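Long-range contacts in N-acetylmuramoyl-L-alanine amidase amiD (Escherichia coli, PDB 3D2Y), which hydrolyses, with one bound zinc ion, the link between N-acetylmuramoyl residues and L-amino acids in certain cell-wall glycopeptides: residues 59-63 with 123-129; 163-168 with 231-235; 85-90 with 153-158; 224-228 with 240-244. Where two conformers were deposited one is given. Residue numbers count along the deposited sequence, not the author numbering.

Contact 1 (59-63 with 123-129)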
loop_
_atom_site.group_PDB
_atom_site.type_symbol
_atom_site.label_atom_id
_atom_site.label_comp_id
_atom_site.label_asym_id
_atom_site.label_seq_id
_atom_site.Cartn_x
_atom_site.Cartn_y
_atom_site.Cartn_z
ATOM N N VAL A 59 9.830 5.341 -9.667
ATOM C CA VAL A 59 10.172 6.725 -9.327
ATOM C C VAL A 59 11.638 6.787 -8.852
ATOM O O VAL A 59 11.963 6.163 -7.850
ATOM C CB VAL A 59 9.254 7.317 -8.218
ATOM C CG1 VAL A 59 9.504 8.858 -8.117
ATOM C CG2 VAL A 59 7.730 7.028 -8.557
ATOM N N PRO A 60 12.520 7.532 -9.571
ATOM C CA PRO A 60 13.893 7.636 -9.046
ATOM C C PRO A 60 13.916 8.298 -7.647
ATOM O O PRO A 60 12.974 8.973 -7.253
ATOM C CB PRO A 60 14.601 8.541 -10.080
ATOM C CG PRO A 60 13.790 8.518 -11.281
ATOM C CD PRO A 60 12.359 8.326 -10.801
ATOM N N ALA A 61 15.019 8.155 -6.947
ATOM C CA ALA A 61 15.205 8.797 -5.641
ATOM C C ALA A 61 15.104 10.309 -5.752
ATOM O O ALA A 61 14.552 10.953 -4.871
ATOM C CB ALA A 61 16.564 8.431 -5.073
ATOM N N VAL A 62 15.714 10.871 -6.798
ATOM C CA VAL A 62 15.577 12.281 -7.113
ATOM C C VAL A 62 15.307 12.283 -8.609
ATOM O O VAL A 62 16.241 12.196 -9.414
ATOM C CB VAL A 62 16.814 13.114 -6.705
ATOM C CG1 VAL A 62 16.572 14.626 -7.044
ATOM C CG2 VAL A 62 17.088 12.907 -5.171
ATOM N N PRO A 63 14.024 12.361 -8.997
ATOM C CA PRO A 63 13.671 12.352 -10.408
ATOM C C PRO A 63 14.265 13.564 -11.130
ATOM O O PRO A 63 14.315 14.673 -10.552
ATOM C CB PRO A 63 12.133 12.431 -10.396
ATOM C CG PRO A 63 11.730 11.957 -9.025
ATOM C CD PRO A 63 12.835 12.458 -8.132
ATOM N N GLU A 123 13.962 10.579 0.012
ATOM C CA GLU A 123 14.245 11.875 -0.544
ATOM C C GLU A 123 12.964 12.679 -0.676
ATOM O O GLU A 123 11.977 12.211 -1.226
ATOM C CB GLU A 123 14.967 11.758 -1.899
ATOM C CG GLU A 123 16.000 10.626 -2.009
ATOM C CD GLU A 123 17.193 10.715 -1.043
ATOM O OE1 GLU A 123 17.402 11.765 -0.368
ATOM O OE2 GLU A 123 17.945 9.703 -0.989
ATOM N N PRO A 124 12.931 13.884 -0.077
ATOM C CA PRO A 124 11.717 14.678 -0.306
ATOM C C PRO A 124 11.350 14.933 -1.805
ATOM O O PRO A 124 10.161 15.046 -2.119
ATOM C CB PRO A 124 11.986 16.003 0.433
ATOM C CG PRO A 124 13.376 15.875 1.070
ATOM C CD PRO A 124 13.865 14.470 0.905
ATOM N N ALA A 125 12.333 14.998 -2.713
ATOM C CA ALA A 125 12.041 15.209 -4.158
ATOM C C ALA A 125 11.157 14.041 -4.688
ATOM O O ALA A 125 10.209 14.235 -5.469
ATOM C CB ALA A 125 13.271 15.284 -4.930
ATOM N N GLN A 126 11.482 12.834 -4.242
ATOM C CA GLN A 126 10.730 11.627 -4.618
ATOM C C GLN A 126 9.293 11.682 -4.137
ATOM O O GLN A 126 8.363 11.413 -4.907
ATOM C CB GLN A 126 11.428 10.389 -4.060
ATOM C CG GLN A 126 10.758 9.037 -4.389
ATOM C CD GLN A 126 11.609 7.863 -3.969
ATOM O OE1 GLN A 126 11.780 7.580 -2.761
ATOM N NE2 GLN A 126 12.183 7.179 -4.960
ATOM N N ILE A 127 9.105 12.033 -2.873
ATOM C CA ILE A 127 7.740 12.141 -2.322
ATOM C C ILE A 127 6.975 13.223 -3.110
ATOM O O ILE A 127 5.796 13.052 -3.495
ATOM C CB ILE A 127 7.831 12.486 -0.796
ATOM C CG1 ILE A 127 8.628 11.388 -0.016
ATOM C CG2 ILE A 127 6.455 12.745 -0.201
ATOM C CD1 ILE A 127 8.068 9.938 -0.168
ATOM N N GLN A 128 7.665 14.322 -3.414
ATOM C CA GLN A 128 7.022 15.423 -4.131
ATOM C C GLN A 128 6.522 15.000 -5.536
ATOM O O GLN A 128 5.475 15.470 -6.019
ATOM C CB GLN A 128 7.974 16.650 -4.208
ATOM C CG GLN A 128 8.073 17.524 -2.907
ATOM C CD GLN A 128 6.737 17.696 -2.152
ATOM O OE1 GLN A 128 6.535 17.118 -1.078
ATOM N NE2 GLN A 128 5.830 18.481 -2.716
ATOM N N ALA A 129 7.292 14.127 -6.186
ATOM C CA ALA A 129 6.961 13.542 -7.498
ATOM C C ALA A 129 5.818 12.543 -7.380
ATOM O O ALA A 129 4.890 12.502 -8.231
ATOM C CB ALA A 129 8.215 12.874 -8.083
#
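Glu123 holds the N-cap position of helix 124-141 and meets the loop first: its CB lies 3.1 Å from Ala61 O, and its CG packs 3.8 Å from Ala61 CB and 4.0 Å from Val62 CG2, so the methylene part of the side chain makes this edge of the contact. One residue past Pro124, Ala125 points its CB toward the loop, 4.0 Å from Val62 CG1 and 4.3 Å from Pro63 CD. Gln126 gives up the largest area, 67 Å². With chi1 and chi2 both t, its chain is extended and carries NE2 to two successive carbonyls, Val59 O at 3.1 Å and Pro60 O at 3.0 Å; N-H...O angles of 131° and 132° make both hydrogen bonds weak, and the same NE2 also donates to the backbone O of Glu106. These bonds lie where strand 57-59 of the mixed sheet runs out into its loop, so the helix is packed against a strand end of the amidase domain, whose PGRP-like fold combines such a central sheet with helices. Val59 is hydrogen-bonded through its backbone to Glu104, the proton acceptor, although the two side chains stay about 7 Å apart. One turn after Ala125, Ala129 closes the row: its CB lies 3.8 Å from Pro63 CG and 4.2 Å from Val59 CG1, an apolar contact to which Pro70 adds from strand 69-70.

Contact 2 (163-168 with 231-235)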
loop_
_atom_site.group_PDB
_atom_site.type_symbol
_atom_site.label_atom_id
_atom_site.label_comp_id
_atom_site.label_asym_id
_atom_site.label_seq_id
_atom_site.Cartn_x
_atom_site.Cartn_y
_atom_site.Cartn_z
ATOM N N GLY A 163 8.322 0.418 4.359
ATOM C CA GLY A 163 9.016 0.544 5.628
ATOM C C GLY A 163 8.616 1.716 6.502
ATOM O O GLY A 163 7.830 2.599 6.102
ATOM N N PRO A 164 9.153 1.739 7.734
ATOM C CA PRO A 164 8.711 2.672 8.772
ATOM C C PRO A 164 9.164 4.134 8.545
ATOM O O PRO A 164 8.688 5.039 9.252
ATOM C CB PRO A 164 9.305 2.059 10.035
ATOM C CG PRO A 164 10.637 1.476 9.521
ATOM C CD PRO A 164 10.211 0.836 8.202
ATOM N N LEU A 165 10.059 4.379 7.574
ATOM C CA LEU A 165 10.495 5.756 7.253
ATOM C C LEU A 165 9.647 6.365 6.118
ATOM O O LEU A 165 9.753 7.563 5.809
ATOM C CB LEU A 165 11.997 5.809 6.952
ATOM C CG LEU A 165 12.920 5.556 8.177
ATOM C CD1 LEU A 165 14.330 5.800 7.812
ATOM C CD2 LEU A 165 12.573 6.452 9.363
ATOM N N PHE A 166 8.787 5.547 5.532
ATOM C CA PHE A 166 7.849 6.033 4.516
ATOM C C PHE A 166 6.808 6.988 5.118
ATOM O O PHE A 166 6.136 6.613 6.079
ATOM C CB PHE A 166 7.147 4.899 3.727
ATOM C CG PHE A 166 6.390 5.418 2.548
ATOM C CD1 PHE A 166 5.006 5.572 2.602
ATOM C CD2 PHE A 166 7.081 5.853 1.413
ATOM C CE1 PHE A 166 4.313 6.140 1.479
ATOM C CE2 PHE A 166 6.426 6.400 0.332
ATOM C CZ PHE A 166 5.021 6.529 0.361
ATOM N N PRO A 167 6.680 8.225 4.556
ATOM C CA PRO A 167 5.848 9.260 5.199
ATOM C C PRO A 167 4.325 9.183 4.929
ATOM O O PRO A 167 3.773 10.036 4.237
ATOM C CB PRO A 167 6.482 10.570 4.676
ATOM C CG PRO A 167 6.992 10.207 3.289
ATOM C CD PRO A 167 7.354 8.728 3.334
ATOM N N TRP A 168 3.668 8.143 5.475
ATOM C CA TRP A 168 2.220 7.913 5.274
ATOM C C TRP A 168 1.339 9.081 5.734
ATOM O O TRP A 168 0.397 9.471 5.019
ATOM C CB TRP A 168 1.775 6.629 5.964
ATOM C CG TRP A 168 2.260 5.376 5.286
ATOM C CD1 TRP A 168 3.262 4.559 5.705
ATOM C CD2 TRP A 168 1.809 4.846 4.019
ATOM N NE1 TRP A 168 3.443 3.505 4.811
ATOM C CE2 TRP A 168 2.549 3.643 3.778
ATOM C CE3 TRP A 168 0.835 5.243 3.088
ATOM C CZ2 TRP A 168 2.362 2.847 2.636
ATOM C CZ3 TRP A 168 0.625 4.439 1.945
ATOM C CH2 TRP A 168 1.405 3.247 1.733
ATOM N N GLN A 231 2.215 -1.499 12.278
ATOM C CA GLN A 231 2.927 -0.438 13.005
ATOM C C GLN A 231 3.854 0.335 12.080
ATOM O O GLN A 231 3.956 1.573 12.186
ATOM C CB GLN A 231 3.700 -0.998 14.202
ATOM C CG GLN A 231 2.769 -1.550 15.312
ATOM C CD GLN A 231 3.497 -2.380 16.362
ATOM O OE1 GLN A 231 4.474 -3.056 16.062
ATOM N NE2 GLN A 231 2.978 -2.380 17.587
ATOM N N MET A 232 4.561 -0.372 11.203
ATOM C CA MET A 232 5.410 0.296 10.196
ATOM C C MET A 232 4.640 1.321 9.379
ATOM O O MET A 232 5.193 2.362 9.044
ATOM C CB MET A 232 6.127 -0.691 9.264
ATOM C CG MET A 232 7.229 -1.484 9.924
ATOM S SD MET A 232 8.202 -2.395 8.720
ATOM C CE MET A 232 7.119 -3.725 8.254
ATOM N N HIS A 233 3.353 1.055 9.127
ATOM C CA HIS A 233 2.483 1.962 8.373
ATOM C C HIS A 233 1.868 3.052 9.302
ATOM O O HIS A 233 1.884 4.251 8.974
ATOM C CB HIS A 233 1.413 1.110 7.652
ATOM C CG HIS A 233 0.562 1.852 6.658
ATOM N ND1 HIS A 233 -0.014 1.231 5.563
ATOM C CD2 HIS A 233 0.136 3.140 6.627
ATOM C CE1 HIS A 233 -0.742 2.113 4.895
ATOM N NE2 HIS A 233 -0.678 3.271 5.533
ATOM N N PHE A 234 1.344 2.643 10.458
ATOM C CA PHE A 234 0.431 3.473 11.227
ATOM C C PHE A 234 0.934 3.862 12.612
ATOM O O PHE A 234 0.327 4.727 13.251
ATOM C CB PHE A 234 -0.960 2.815 11.350
ATOM C CG PHE A 234 -1.689 2.670 10.058
ATOM C CD1 PHE A 234 -2.336 3.780 9.496
ATOM C CD2 PHE A 234 -1.778 1.423 9.420
ATOM C CE1 PHE A 234 -3.036 3.675 8.317
ATOM C CE2 PHE A 234 -2.484 1.322 8.198
ATOM C CZ PHE A 234 -3.131 2.456 7.668
ATOM N N ARG A 235 2.063 3.283 13.060
ATOM C CA ARG A 235 2.643 3.638 14.374
ATOM C C ARG A 235 4.154 3.387 14.321
ATOM O O ARG A 235 4.683 2.518 15.011
ATOM C CB ARG A 235 1.982 2.857 15.522
ATOM C CG ARG A 235 1.991 3.588 16.893
ATOM C CD ARG A 235 3.342 3.534 17.625
ATOM N NE ARG A 235 3.743 2.150 17.873
ATOM C CZ ARG A 235 3.428 1.450 18.963
ATOM N NH1 ARG A 235 3.837 0.198 19.077
ATOM N NH2 ARG A 235 2.726 2.001 19.943
HETATM O O HOH W 1 5.556 5.205 8.255
#
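The loop that follows zinc ligand Asp161 here meets the last turn of helix 220-234; Gly163 lies about 4 Å from the side chain of Tyr36, a substrate-binding residue. A type I turn from Gly163 to Phe166, closed by Phe166 N to Gly163 O at 3.2 Å, presents Pro164 to the helix. There Pro164 CA approaches Met232 O at 3.5 Å with an angle of 168° at the hydrogen, a nearly linear CA-H...O contact, while Pro164 CD packs 3.8 Å from Met232 SD. At phi 88° and psi 173°, a side chain on Gly163 would jam against the preceding carbonyl, so the turn's entry calls for glycine. Further along, Trp168 and His233 form a face-to-face stack: the five-membered ring of the indole and the imidazole have centroids 3.7 Å apart and planes 18° from parallel, with Trp168 CD2 3.3 Å from His233 NE2. A water lies 2.7 Å from Phe166 O and 3.0 Å from Met232 O, within hydrogen-bonding distance of both carbonyls. His233 ND1 is hydrogen-bonded to Asp153, so the stacked imidazole also has a carboxylate partner. Direct contact thus rests on ring stacking and van der Waals packing, and the polar link between the two backbones runs through this water.

Contact 3 (85-90 with 153-158)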
loop_
_atom_site.group_PDB
_atom_site.type_symbol
_atom_site.label_atom_id
_atom_site.label_comp_id
_atom_site.label_asym_id
_atom_site.label_seq_id
_atom_site.Cartn_x
_atom_site.Cartn_y
_atom_site.Cartn_z
ATOM N N ALA A 85 2.975 -7.483 -6.544
ATOM C CA ALA A 85 2.399 -7.861 -5.226
ATOM C C ALA A 85 2.781 -9.274 -4.774
ATOM O O ALA A 85 2.941 -9.542 -3.560
ATOM C CB ALA A 85 0.860 -7.733 -5.254
ATOM N N GLY A 86 2.852 -10.198 -5.733
ATOM C CA GLY A 86 3.051 -11.602 -5.411
ATOM C C GLY A 86 1.916 -12.228 -4.618
ATOM O O GLY A 86 0.740 -11.801 -4.706
ATOM N N ILE A 87 2.251 -13.281 -3.862
ATOM C CA ILE A 87 1.269 -13.906 -2.956
ATOM C C ILE A 87 0.844 -12.875 -1.938
ATOM O O ILE A 87 1.698 -12.334 -1.239
ATOM C CB ILE A 87 1.859 -15.139 -2.249
ATOM C CG1 ILE A 87 2.134 -16.228 -3.295
ATOM C CG2 ILE A 87 0.931 -15.657 -1.127
ATOM C CD1 ILE A 87 3.316 -17.113 -2.923
ATOM N N SER A 88 -0.468 -12.577 -1.882
ATOM C CA SER A 88 -0.911 -11.361 -1.223
ATOM C C SER A 88 -2.380 -11.465 -0.832
ATOM O O SER A 88 -3.120 -12.297 -1.372
ATOM C CB SER A 88 -0.704 -10.129 -2.142
ATOM O OG SER A 88 -1.209 -10.389 -3.453
ATOM N N ALA A 89 -2.769 -10.625 0.128
ATOM C CA ALA A 89 -4.134 -10.563 0.672
ATOM C C ALA A 89 -4.423 -9.165 1.255
ATOM O O ALA A 89 -3.601 -8.613 1.987
ATOM C CB ALA A 89 -4.343 -11.671 1.736
ATOM N N TRP A 90 -5.557 -8.581 0.870
ATOM C CA TRP A 90 -6.005 -7.297 1.415
ATOM C C TRP A 90 -7.535 -7.199 1.404
ATOM O O TRP A 90 -8.178 -7.283 0.337
ATOM C CB TRP A 90 -5.387 -6.109 0.638
ATOM C CG TRP A 90 -5.641 -4.824 1.327
ATOM C CD1 TRP A 90 -6.399 -3.770 0.858
ATOM C CD2 TRP A 90 -5.178 -4.443 2.633
ATOM N NE1 TRP A 90 -6.411 -2.746 1.793
ATOM C CE2 TRP A 90 -5.692 -3.140 2.897
ATOM C CE3 TRP A 90 -4.386 -5.076 3.616
ATOM C CZ2 TRP A 90 -5.438 -2.466 4.099
ATOM C CZ3 TRP A 90 -4.145 -4.405 4.831
ATOM C CH2 TRP A 90 -4.678 -3.118 5.057
ATOM N N ASP A 153 1.768 -4.523 3.940
ATOM C CA ASP A 153 0.386 -4.649 4.399
ATOM C C ASP A 153 -0.265 -5.879 3.757
ATOM O O ASP A 153 -1.135 -6.522 4.377
ATOM C CB ASP A 153 -0.440 -3.410 4.057
ATOM C CG ASP A 153 0.011 -2.150 4.822
ATOM O OD1 ASP A 153 0.565 -2.257 5.937
ATOM O OD2 ASP A 153 -0.208 -1.039 4.298
ATOM N N ILE A 154 0.112 -6.186 2.508
ATOM C CA ILE A 154 -0.629 -7.206 1.742
ATOM C C ILE A 154 0.101 -8.541 1.742
ATOM O O ILE A 154 -0.484 -9.569 1.383
ATOM C CB ILE A 154 -0.969 -6.765 0.302
ATOM C CG1 ILE A 154 0.286 -6.687 -0.582
ATOM C CG2 ILE A 154 -1.776 -5.497 0.329
ATOM C CD1 ILE A 154 -0.036 -6.107 -1.984
ATOM N N ALA A 155 1.374 -8.513 2.140
ATOM C CA ALA A 155 2.190 -9.728 2.341
ATOM C C ALA A 155 3.085 -9.623 3.592
ATOM O O ALA A 155 4.338 -9.603 3.456
ATOM C CB ALA A 155 3.113 -9.942 1.118
ATOM N N PRO A 156 2.483 -9.496 4.775
ATOM C CA PRO A 156 3.250 -9.168 5.999
ATOM C C PRO A 156 4.310 -10.178 6.394
ATOM O O PRO A 156 5.301 -9.791 7.031
ATOM C CB PRO A 156 2.175 -9.016 7.092
ATOM C CG PRO A 156 0.969 -9.638 6.512
ATOM C CD PRO A 156 1.034 -9.530 5.046
ATOM N N GLN A 157 4.141 -11.440 6.000
ATOM C CA GLN A 157 5.147 -12.461 6.359
ATOM C C GLN A 157 6.361 -12.384 5.437
ATOM O O GLN A 157 7.388 -12.998 5.751
ATOM C CB GLN A 157 4.597 -13.889 6.247
ATOM C CG GLN A 157 3.344 -14.189 7.089
ATOM C CD GLN A 157 3.573 -13.947 8.571
ATOM O OE1 GLN A 157 4.655 -14.215 9.088
ATOM N NE2 GLN A 157 2.550 -13.451 9.263
ATOM N N ARG A 158 6.225 -11.718 4.283
ATOM C CA ARG A 158 7.259 -11.791 3.239
ATOM C C ARG A 158 8.010 -10.503 3.029
ATOM O O ARG A 158 9.148 -10.528 2.536
ATOM C CB ARG A 158 6.663 -12.209 1.880
ATOM C CG ARG A 158 6.053 -13.634 1.875
ATOM C CD ARG A 158 5.683 -14.106 0.450
ATOM N NE ARG A 158 4.755 -13.204 -0.255
ATOM C CZ ARG A 158 5.145 -12.358 -1.214
ATOM N NH1 ARG A 158 6.408 -12.339 -1.588
ATOM N NH2 ARG A 158 4.272 -11.553 -1.829
HETATM O O HOH W 2 2.377 -13.548 1.243
HETATM O O HOH W 3 -2.112 -8.941 4.421
#
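Ile154 loses 103 Å² to the other segment, and its rotamer explains how. With chi1 at 70° (p) and chi2 t, CD1 extends to 3.8 Å from Ala85 CB, while CG2 lies 3.7 Å from Trp90 CB. Trp90, at chi1 t, sets CZ3 3.9 Å from Asp153 CB and is met edge-to-face by Tyr212. Ser88 takes chi1 p and turns OG back to its own segment, 2.7 Å from Gly86 O. The backbones meet where Ala89 N donates to Ile154 O at 2.8 Å and 154°; Ser88 CA and the same Ile154 O, 3.2 Å apart, add a CA-H...O contact. Water 3 joins Ala89 O (2.9 Å) to Asp153 O (2.6 Å). Arg158 folds its chain with chi1 and chi3 both m and chi2 t, bringing the guanidinium edge to Ile87 O: NH2 donates at 2.8 Å and 156°, NE weakly at 3.3 Å, and water 2 bridges Ile87 O and NE at 2.8 Å each. The contact flanks the active site, since His151, a zinc ligand, begins helix 151-154 and Lys159, the transition-state stabiliser, follows Arg158. Arg158 NH1 hydrogen-bonds the backbone of the bound peptide, and Gly86 N makes a weak bond to a modified side chain of it. One guanidinium thus bonds both a loop carbonyl and the ligand, consistent with the loop helping to position the arginine for the peptide.

Contact 4 (224-228 with 240-244)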
loop_
_atom_site.group_PDB
_atom_site.type_symbol
_atom_site.label_atom_id
_atom_site.label_comp_id
_atom_site.label_asym_id
_atom_site.label_seq_id
_atom_site.Cartn_x
_atom_site.Cartn_y
_atom_site.Cartn_z
ATOM N N ARG A 224 3.629 -11.566 15.205
ATOM C CA ARG A 224 4.507 -10.381 15.278
ATOM C C ARG A 224 4.693 -9.680 13.917
ATOM O O ARG A 224 4.626 -8.463 13.846
ATOM C CB ARG A 224 5.877 -10.714 15.896
ATOM C CG ARG A 224 5.884 -10.814 17.407
ATOM C CD ARG A 224 7.306 -10.716 17.992
ATOM N NE ARG A 224 8.176 -11.808 17.560
ATOM C CZ ARG A 224 8.208 -13.025 18.110
ATOM N NH1 ARG A 224 7.411 -13.349 19.124
ATOM N NH2 ARG A 224 9.050 -13.932 17.631
ATOM N N ARG A 225 4.916 -10.437 12.847
ATOM C CA ARG A 225 5.080 -9.840 11.537
ATOM C C ARG A 225 3.817 -9.077 11.123
ATOM O O ARG A 225 3.911 -7.993 10.546
ATOM C CB ARG A 225 5.494 -10.898 10.497
ATOM C CG ARG A 225 6.953 -11.387 10.630
ATOM C CD ARG A 225 7.909 -10.906 9.507
ATOM N NE ARG A 225 7.415 -9.737 8.754
ATOM C CZ ARG A 225 7.923 -9.238 7.620
ATOM N NH1 ARG A 225 8.983 -9.782 7.023
ATOM N NH2 ARG A 225 7.324 -8.184 7.070
ATOM N N VAL A 226 2.636 -9.608 11.442
ATOM C CA VAL A 226 1.398 -8.892 11.064
ATOM C C VAL A 226 1.338 -7.550 11.819
ATOM O O VAL A 226 1.062 -6.507 11.231
ATOM C CB VAL A 226 0.148 -9.736 11.301
ATOM C CG1 VAL A 226 -1.115 -8.926 11.020
ATOM C CG2 VAL A 226 0.171 -10.962 10.400
ATOM N N ILE A 227 1.641 -7.581 13.117
ATOM C CA ILE A 227 1.436 -6.412 13.959
ATOM C C ILE A 227 2.503 -5.398 13.578
ATOM O O ILE A 227 2.238 -4.197 13.468
ATOM C CB ILE A 227 1.492 -6.781 15.459
ATOM C CG1 ILE A 227 0.207 -7.548 15.880
ATOM C CG2 ILE A 227 1.574 -5.518 16.284
ATOM C CD1 ILE A 227 0.284 -8.393 17.215
ATOM N N MET A 228 3.696 -5.909 13.324
ATOM C CA MET A 228 4.816 -5.099 12.865
ATOM C C MET A 228 4.493 -4.362 11.546
ATOM O O MET A 228 4.742 -3.151 11.425
ATOM C CB MET A 228 6.043 -5.993 12.716
ATOM C CG MET A 228 7.331 -5.298 12.341
ATOM S SD MET A 228 8.695 -6.482 12.070
ATOM C CE MET A 228 8.326 -7.850 13.181
ATOM N N ASN A 240 7.894 -3.142 16.848
ATOM C CA ASN A 240 8.406 -4.424 17.338
ATOM C C ASN A 240 7.411 -5.585 17.288
ATOM O O ASN A 240 7.783 -6.723 17.553
ATOM C CB ASN A 240 9.016 -4.285 18.756
ATOM C CG ASN A 240 7.978 -4.012 19.827
ATOM O OD1 ASN A 240 6.795 -3.751 19.531
ATOM N ND2 ASN A 240 8.401 -4.113 21.094
ATOM N N GLY A 241 6.156 -5.297 16.939
ATOM C CA GLY A 241 5.189 -6.347 16.683
ATOM C C GLY A 241 4.493 -6.870 17.915
ATOM O O GLY A 241 3.878 -7.931 17.861
ATOM N N GLU A 242 4.638 -6.126 19.021
ATOM C CA GLU A 242 3.934 -6.362 20.305
ATOM C C GLU A 242 2.649 -5.540 20.436
ATOM O O GLU A 242 2.618 -4.319 20.198
ATOM C CB GLU A 242 4.871 -6.055 21.480
ATOM C CG GLU A 242 6.126 -6.928 21.515
ATOM C CD GLU A 242 5.851 -8.411 21.789
ATOM O OE1 GLU A 242 6.751 -9.231 21.513
ATOM O OE2 GLU A 242 4.758 -8.767 22.296
ATOM N N ALA A 243 1.588 -6.209 20.832
ATOM C CA ALA A 243 0.298 -5.575 20.933
ATOM C C ALA A 243 0.265 -4.629 22.114
ATOM O O ALA A 243 0.493 -5.051 23.262
ATOM C CB ALA A 243 -0.777 -6.629 21.072
ATOM N N ASP A 244 0.002 -3.352 21.846
ATOM C CA ASP A 244 -0.170 -2.385 22.944
ATOM C C ASP A 244 -1.411 -1.528 22.725
ATOM O O ASP A 244 -2.114 -1.685 21.721
ATOM C CB ASP A 244 1.108 -1.532 23.184
ATOM C CG ASP A 244 1.528 -0.681 21.975
ATOM O OD1 ASP A 244 0.758 -0.492 21.009
ATOM O OD2 ASP A 244 2.681 -0.162 22.006
#
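Gly241, Ile227 and Arg224 bury the largest areas here, 78, 55 and 44 Å². The glycine lies directly on the helix backbone: its CA is 4.0 Å from Met228 CA and 3.7 Å from Met228 N, and a CA-H...O contact runs from Gly241 CA to Arg224 O at 3.6 Å, with 124° at the hydrogen. An ideal CB would come within 2.6 Å of Arg224 O, a clash, and phi is positive at 85°, so both spacing and backbone conformation suit a residue without a side chain. Ile227 points toward the loop and sets CB 3.6 Å from Gly241 O, while its CD1 reaches to 4.4 Å from Ala243 CB. Arg224 contributes the aliphatic part of its chain, CG 3.5 Å from Gly241 O and CD 3.9 Å from Glu242 OE1. Just before the glycine, Asn240 OD1 accepts from Glu242 N at 3.2 Å and 163°, an Asx turn that shapes the loop. Segment 240-244 ends the loop between helices 220-234 and 245-258, folded back on the former; Asp244 is the N-cap of the latter, and helix 200-210 closes the hydrophobic side through Leu203, which touches both Ile227 and Ala243.

From the N terminus, contact 1 opens at the end of strand 57-59, and contact 3 opens at 85-90 before contact 1 closes on helix 124-141; the two loops cross, and contact 3 closes at the end of helix 151-154 and the loop after it. Contact 2 opens at 163-168; contact 4 opens at 224-228 before contact 2 closes at 231-235, a second crossing, and closes at 240-244. Contact 2 joins the loop after Asp161 to helix 220-234, and contact 4 folds the loop before helix 245-258 onto that same helix. Touches link them: Ile127 packs on Phe166 and Pro167, Asp153 probably hydrogen-bonds His233, Pro156 and Gln157 pack on Arg225 and Val226, and Arg235 salt-bridges Asp244.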